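Local coordinates for protein galactose-binding lectin (Arachis hypogaea, PDB 6VAW) that recognises and binds D-galactose and galactoside ligands as a legume lectin that binds calcium and manganese ions and assembles as a homotetramer, at residues A[23-26]-A[32-35]; A[17-22]-A[201-206]. All blocks are in the same frame, centred on the assembly; numbering follows the deposited sequence.

Contact 1 of 2, residues A[23-26]-A[32-35]; sequences DVTV and IQLT
The flat groups here are the peptides on either side of Thr25 and of Gln33, bonded in both directions; on one face of the two-stranded sheet stand the side chains of Thr25 and Gln33, on the other those of Val26 and Ile32. Thr25 N donates to Gln33 O over 3.0 Å, almost straight at 170°, and Gln33 N returns the bond to Thr25 O at 2.9 Å. Gln33 O also receives a CA-H contact from Val24, whose CA lies 3.4 Å away. On the first face Thr25 OG1 lies alongside Gln33 CB at 3.7 Å and is hydrogen-bonded to water 1, 2.6 Å from OG1, which also lies within bonding distance of Asp23 O. This pairing is a short antiparallel beta hairpin; strand 32-33 pairs antiparallel with strand 217-229, so the hairpin extends that sheet of the legume lectin sandwich. The two methyls of Val24 diverge because CG1 stands anti to the backbone N (chi1 -166°) while CG2 is anti to the carbonyl carbon. Thus CG1 meets Ile32 CG2 at 3.5 Å, whereas CG2 runs alongside Leu34 CD2 at 3.8 Å. Val24, Ile32 and Leu34 all pack on Val46 of the facing sheet. Nearby, the Asp23 carboxylate bonds to Ser42 and Val43 and forms a salt bridge with Lys39, linking Asp23 to the loop before strand 43-53 and to the first residue of that strand.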
ATOM      1  N   ASP A  23       9.539  12.264  28.173  1.00 26.25           N
ATOM      2  CA  ASP A  23      10.537  11.254  28.544  1.00 26.81           C
ATOM      3  C   ASP A  23      10.722  10.075  27.556  1.00 33.78           C
ATOM      4  O   ASP A  23      11.424   9.122  27.894  1.00 34.92           O
ATOM      5  CB  ASP A  23      10.203  10.716  29.948  1.00 28.01           C
ATOM      6  CG  ASP A  23      10.198  11.800  31.031  1.00 36.78           C
ATOM      7  OD1 ASP A  23      10.982  12.769  30.915  1.00 38.18           O
ATOM      8  OD2 ASP A  23       9.389  11.696  31.974  1.00 39.64           O
ATOM      9  N   VAL A  24      10.238  10.197  26.316  1.00 30.25           N
ATOM     10  CA  VAL A  24      10.349   9.136  25.294  1.00 29.25           C
ATOM     11  C   VAL A  24      11.786   8.914  24.818  1.00 32.52           C
ATOM     12  O   VAL A  24      12.536   9.866  24.605  1.00 32.02           O
ATOM     13  CB  VAL A  24       9.440   9.414  24.073  1.00 31.60           C
ATOM     14  CG1 VAL A  24       9.305   8.183  23.191  1.00 30.98           C
ATOM     15  CG2 VAL A  24       8.081   9.866  24.513  1.00 31.54           C
ATOM     16  N   THR A  25      12.134   7.637  24.617  1.00 29.40           N
ATOM     17  CA  THR A  25      13.397   7.170  24.053  1.00 29.52           C
ATOM     18  C   THR A  25      13.109   6.073  23.006  1.00 34.13           C
ATOM     19  O   THR A  25      12.052   5.421  23.046  1.00 33.92           O
ATOM     20  CB  THR A  25      14.365   6.663  25.143  1.00 39.69           C
ATOM     21  OG1 THR A  25      13.753   5.619  25.897  1.00 41.01           O
ATOM     22  CG2 THR A  25      14.855   7.771  26.078  1.00 40.97           C
ATOM     23  N   VAL A  26      14.029   5.892  22.063  1.00 30.41           N
ATOM     24  CA  VAL A  26      13.949   4.836  21.074  1.00 31.50           C
ATOM     25  C   VAL A  26      15.050   3.831  21.432  1.00 35.86           C
ATOM     26  O   VAL A  26      16.217   4.204  21.530  1.00 33.29           O
ATOM     27  CB  VAL A  26      14.025   5.347  19.609  1.00 36.07           C
ATOM     28  CG1 VAL A  26      14.103   4.178  18.619  1.00 35.83           C
ATOM     29  CG2 VAL A  26      12.834   6.263  19.282  1.00 36.12           C
ATOM     30  N   ILE A  32       9.687   1.992  20.812  1.00 24.65           N
ATOM     31  CA  ILE A  32       9.561   3.267  21.497  1.00 24.72           C
ATOM     32  C   ILE A  32       9.270   2.952  22.954  1.00 29.21           C
ATOM     33  O   ILE A  32       8.328   2.202  23.232  1.00 30.48           O
ATOM     34  CB  ILE A  32       8.462   4.169  20.859  1.00 28.05           C
ATOM     35  CG1 ILE A  32       8.983   4.833  19.562  1.00 28.62           C
ATOM     36  CG2 ILE A  32       7.971   5.225  21.845  1.00 28.88           C
ATOM     37  CD1 ILE A  32       7.950   5.720  18.854  1.00 42.21           C
ATOM     38  N   GLN A  33      10.067   3.518  23.870  1.00 23.96           N
ATOM     39  CA  GLN A  33       9.845   3.411  25.320  1.00 22.96           C
ATOM     40  C   GLN A  33       9.305   4.765  25.770  1.00 26.75           C
ATOM     41  O   GLN A  33       9.991   5.773  25.603  1.00 26.69           O
ATOM     42  CB  GLN A  33      11.139   3.015  26.060  1.00 25.03           C
ATOM     43  CG  GLN A  33      10.873   2.785  27.535  1.00 28.98           C
ATOM     44  CD  GLN A  33      12.087   2.369  28.314  1.00 48.69           C
ATOM     45  OE1 GLN A  33      12.401   2.968  29.351  1.00 47.89           O
ATOM     46  NE2 GLN A  33      12.748   1.297  27.876  1.00 34.48           N
ATOM     47  N   LEU A  34       8.066   4.808  26.287  1.00 23.82           N
ATOM     48  CA  LEU A  34       7.447   6.092  26.583  1.00 21.41           C
ATOM     49  C   LEU A  34       7.840   6.718  27.896  1.00 27.51           C
ATOM     50  O   LEU A  34       7.948   7.936  27.933  1.00 28.82           O
ATOM     51  CB  LEU A  34       5.939   5.994  26.523  1.00 20.80           C
ATOM     52  CG  LEU A  34       5.340   5.830  25.095  1.00 24.85           C
ATOM     53  CD1 LEU A  34       3.949   5.260  25.142  1.00 24.91           C
ATOM     54  CD2 LEU A  34       5.364   7.146  24.314  1.00 26.98           C
ATOM     55  N   THR A  35       7.999   5.939  28.964  1.00 22.87           N
ATOM     56  CA  THR A  35       8.358   6.548  30.254  1.00 23.58           C
ATOM     57  C   THR A  35       9.801   6.242  30.690  1.00 26.72           C
ATOM     58  O   THR A  35      10.422   5.278  30.233  1.00 26.44           O
ATOM     59  CB  THR A  35       7.375   6.139  31.350  1.00 32.42           C
ATOM     60  OG1 THR A  35       7.339   4.716  31.470  1.00 31.41           O
ATOM     61  CG2 THR A  35       5.973   6.681  31.109  1.00 33.63           C
TER
HETATM   62  O   HOH W   1      12.250   6.438  27.882  1.00 37.21           O

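Contact 2 of 2, residues A[17-22]-A[201-206]; sequences AINFQG and RVKFGF
Lys203 and Asn19 meet through a single polar bond: Lys203 NZ donates to Asn19 OD1 at 3.2 Å, and the ammonium approaches nearly in line with the amide carbonyl (C=O...N angle 165°). The two side chains cross at about a right angle, and the end of the lysine does the touching; Lys203 CE is already 4.1 Å from Asn19 OD1. The positive charge would be expected to polarise the amide somewhat. Lys203 reaches this far because its chain is fully extended beyond CG (chi2 178°, chi4 -178°), which carries the ammonium out from its own strand to the asparagine. The backbones themselves do not pair: the nearest CA atoms, Asn19 CA and Gly205 CA, are 9.0 Å apart. Between the two segments runs strand 43-53, which bonds to Asn19 through Leu47 on one side and to Val202 through Val52 on the other. The contact therefore bridges next-nearest neighbours across the seven-stranded antiparallel sheet of the legume lectin fold, in which strand 18-22 is outermost within this chain. Both partners are set in place by their strands: the side chain of Asn19 points from strand 18-22 toward 201-206, and that of Lys203 points back toward 17-22. Alternation along strand 201-209 sends Phe204 and Phe206 to the face opposite Lys203, where Phe206 meets Phe69 and Trp223 edge-to-face, as Phe204 does Phe65. At the far ends, Ala17 packs on Met50 of a neighbouring subunit, and Arg201 on Pro16 of that subunit.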
ATOM      1  N   ALA A  17       8.920  11.911  10.743  1.00 23.01           N
ATOM      2  CA  ALA A  17       7.474  11.550  10.799  1.00 23.05           C
ATOM      3  C   ALA A  17       6.914  11.415  12.214  1.00 27.55           C
ATOM      4  O   ALA A  17       5.680  11.321  12.346  1.00 26.92           O
ATOM      5  CB  ALA A  17       7.214  10.252  10.034  1.00 24.17           C
ATOM      6  N   ILE A  18       7.799  11.356  13.246  1.00 22.96           N
ATOM      7  CA  ILE A  18       7.434  11.193  14.646  1.00 24.40           C
ATOM      8  C   ILE A  18       7.912  12.372  15.539  1.00 27.58           C
ATOM      9  O   ILE A  18       9.116  12.649  15.631  1.00 28.26           O
ATOM     10  CB  ILE A  18       7.930   9.827  15.221  1.00 28.34           C
ATOM     11  CG1 ILE A  18       7.370   8.612  14.436  1.00 29.92           C
ATOM     12  CG2 ILE A  18       7.558   9.702  16.727  1.00 29.21           C
ATOM     13  CD1 ILE A  18       5.792   8.424  14.465  1.00 41.80           C
ATOM     14  N   ASN A  19       6.955  13.030  16.234  1.00 24.03           N
ATOM     15  CA  ASN A  19       7.211  14.076  17.223  1.00 24.68           C
ATOM     16  C   ASN A  19       7.312  13.414  18.578  1.00 29.27           C
ATOM     17  O   ASN A  19       6.383  12.707  18.967  1.00 26.67           O
ATOM     18  CB  ASN A  19       6.110  15.154  17.272  1.00 29.50           C
ATOM     19  CG  ASN A  19       5.961  16.088  16.091  1.00 54.75           C
ATOM     20  OD1 ASN A  19       4.858  16.572  15.819  1.00 49.28           O
ATOM     21  ND2 ASN A  19       7.041  16.401  15.386  1.00 49.01           N
ATOM     22  N   PHE A  20       8.430  13.596  19.273  1.00 28.05           N
ATOM     23  CA  PHE A  20       8.663  13.031  20.599  1.00 29.73           C
ATOM     24  C   PHE A  20       8.421  14.105  21.667  1.00 30.20           C
ATOM     25  O   PHE A  20       8.913  15.227  21.541  1.00 29.45           O
ATOM     26  CB  PHE A  20      10.093  12.450  20.700  1.00 33.05           C
ATOM     27  CG  PHE A  20      10.371  11.327  19.727  1.00 37.48           C
ATOM     28  CD1 PHE A  20      10.005  10.017  20.026  1.00 41.74           C
ATOM     29  CD2 PHE A  20      10.989  11.578  18.504  1.00 43.02           C
ATOM     30  CE1 PHE A  20      10.258   8.975  19.119  1.00 43.31           C
ATOM     31  CE2 PHE A  20      11.228  10.536  17.588  1.00 47.11           C
ATOM     32  CZ  PHE A  20      10.888   9.239  17.918  1.00 44.86           C
ATOM     33  N   GLN A  21       7.659  13.767  22.696  1.00 24.96           N
ATOM     34  CA  GLN A  21       7.321  14.681  23.775  1.00 25.10           C
ATOM     35  C   GLN A  21       7.649  14.065  25.124  1.00 30.23           C
ATOM     36  O   GLN A  21       7.286  12.923  25.387  1.00 30.18           O
ATOM     37  CB  GLN A  21       5.827  15.089  23.747  1.00 25.51           C
ATOM     38  CG  GLN A  21       5.365  15.761  22.449  1.00 26.82           C
ATOM     39  CD  GLN A  21       3.980  16.364  22.564  1.00 33.25           C
ATOM     40  OE1 GLN A  21       3.084  15.851  23.256  1.00 26.30           O
ATOM     41  NE2 GLN A  21       3.755  17.427  21.817  1.00 29.42           N
ATOM     42  N   GLY A  22       8.328  14.822  25.970  1.00 28.65           N
ATOM     43  CA  GLY A  22       8.671  14.345  27.297  1.00 26.70           C
ATOM     44  C   GLY A  22       9.755  13.292  27.340  1.00 28.54           C
ATOM     45  O   GLY A  22      10.742  13.378  26.613  1.00 27.16           O
ATOM     46  N   ARG A 201      -8.275  19.825  12.281  1.00 21.66           N
ATOM     47  CA  ARG A 201      -6.909  19.306  12.201  1.00 20.31           C
ATOM     48  C   ARG A 201      -6.469  18.783  13.565  1.00 22.37           C
ATOM     49  O   ARG A 201      -6.587  19.461  14.607  1.00 20.21           O
ATOM     50  CB  ARG A 201      -5.913  20.335  11.661  1.00 22.85           C
ATOM     51  CG  ARG A 201      -6.164  20.736  10.189  1.00 29.52           C
ATOM     52  CD  ARG A 201      -5.554  22.075   9.810  1.00 38.38           C
ATOM     53  NE  ARG A 201      -4.154  22.204  10.213  1.00 42.05           N
ATOM     54  CZ  ARG A 201      -3.152  22.508   9.392  1.00 51.60           C
ATOM     55  NH1 ARG A 201      -3.381  22.723   8.101  1.00 29.26           N
ATOM     56  NH2 ARG A 201      -1.917  22.623   9.861  1.00 37.42           N
ATOM     57  N   VAL A 202      -5.989  17.541  13.545  1.00 20.83           N
ATOM     58  CA  VAL A 202      -5.587  16.820  14.751  1.00 18.98           C
ATOM     59  C   VAL A 202      -4.290  16.086  14.577  1.00 22.08           C
ATOM     60  O   VAL A 202      -3.773  15.966  13.460  1.00 24.56           O
ATOM     61  CB  VAL A 202      -6.686  15.806  15.252  1.00 21.43           C
ATOM     62  CG1 VAL A 202      -7.993  16.512  15.627  1.00 20.68           C
ATOM     63  CG2 VAL A 202      -6.910  14.664  14.248  1.00 21.94           C
ATOM     64  N   LYS A 203      -3.761  15.610  15.706  1.00 18.21           N
ATOM     65  CA  LYS A 203      -2.592  14.738  15.776  1.00 19.52           C
ATOM     66  C   LYS A 203      -2.997  13.435  16.509  1.00 24.41           C
ATOM     67  O   LYS A 203      -3.811  13.441  17.426  1.00 25.24           O
ATOM     68  CB  LYS A 203      -1.345  15.406  16.399  1.00 22.33           C
ATOM     69  CG  LYS A 203      -0.584  16.191  15.318  1.00 24.44           C
ATOM     70  CD  LYS A 203       0.628  16.919  15.836  1.00 32.40           C
ATOM     71  CE  LYS A 203       1.158  17.858  14.784  1.00 39.28           C
ATOM     72  NZ  LYS A 203       2.385  18.554  15.251  1.00 44.89           N
ATOM     73  N   PHE A 204      -2.477  12.326  16.015  1.00 22.70           N
ATOM     74  CA  PHE A 204      -2.692  10.978  16.520  1.00 20.59           C
ATOM     75  C   PHE A 204      -1.411  10.567  17.207  1.00 23.34           C
ATOM     76  O   PHE A 204      -0.336  10.916  16.734  1.00 21.92           O
ATOM     77  CB  PHE A 204      -3.022  10.008  15.362  1.00 21.87           C
ATOM     78  CG  PHE A 204      -4.414  10.152  14.770  1.00 21.46           C
ATOM     79  CD1 PHE A 204      -4.682  11.118  13.795  1.00 23.50           C
ATOM     80  CD2 PHE A 204      -5.440   9.303  15.159  1.00 20.64           C
ATOM     81  CE1 PHE A 204      -5.955  11.239  13.241  1.00 23.01           C
ATOM     82  CE2 PHE A 204      -6.723   9.435  14.615  1.00 22.65           C
ATOM     83  CZ  PHE A 204      -6.964  10.371  13.628  1.00 20.84           C
ATOM     84  N   GLY A 205      -1.514   9.869  18.313  1.00 20.48           N
ATOM     85  CA  GLY A 205      -0.301   9.423  18.979  1.00 19.28           C
ATOM     86  C   GLY A 205      -0.585   8.497  20.125  1.00 21.92           C
ATOM     87  O   GLY A 205      -1.684   7.945  20.210  1.00 20.36           O
ATOM     88  N   PHE A 206       0.453   8.273  20.948  1.00 18.49           N
ATOM     89  CA  PHE A 206       0.421   7.455  22.150  1.00 19.24           C
ATOM     90  C   PHE A 206       1.026   8.234  23.315  1.00 21.98           C
ATOM     91  O   PHE A 206       1.938   9.038  23.116  1.00 22.13           O
ATOM     92  CB  PHE A 206       1.194   6.153  21.953  1.00 21.13           C
ATOM     93  CG  PHE A 206       0.665   5.268  20.854  1.00 20.92           C
ATOM     94  CD1 PHE A 206      -0.310   4.318  21.117  1.00 23.62           C
ATOM     95  CD2 PHE A 206       1.117   5.415  19.541  1.00 21.84           C
ATOM     96  CE1 PHE A 206      -0.804   3.504  20.095  1.00 25.68           C
ATOM     97  CE2 PHE A 206       0.630   4.589  18.518  1.00 26.24           C
ATOM     98  CZ  PHE A 206      -0.352   3.665  18.797  1.00 24.90           C
TER

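Overall arrangement
Along the chain the order is 17-22, 23-26, 32-35 and, much later, 201-206, so the hairpin of contact 1 follows directly on the first strand of contact 2. Their centres lie 13 Å apart, one in each of the two sheets of the sandwich. They touch where the edge of one sheet faces the other: Phe20 CE1 touches Val26 CG2 at 3.7 Å and Ile32 CD1 at 4.0 Å. The chain thus passes from the edge of the seven-stranded sheet into the other sheet within a few residues. Contact 1 comes closer to the sugar site, with the Thr35 side chain about 10 Å from the bound galactoside, whereas contact 2 lies away from the metal and sugar sites.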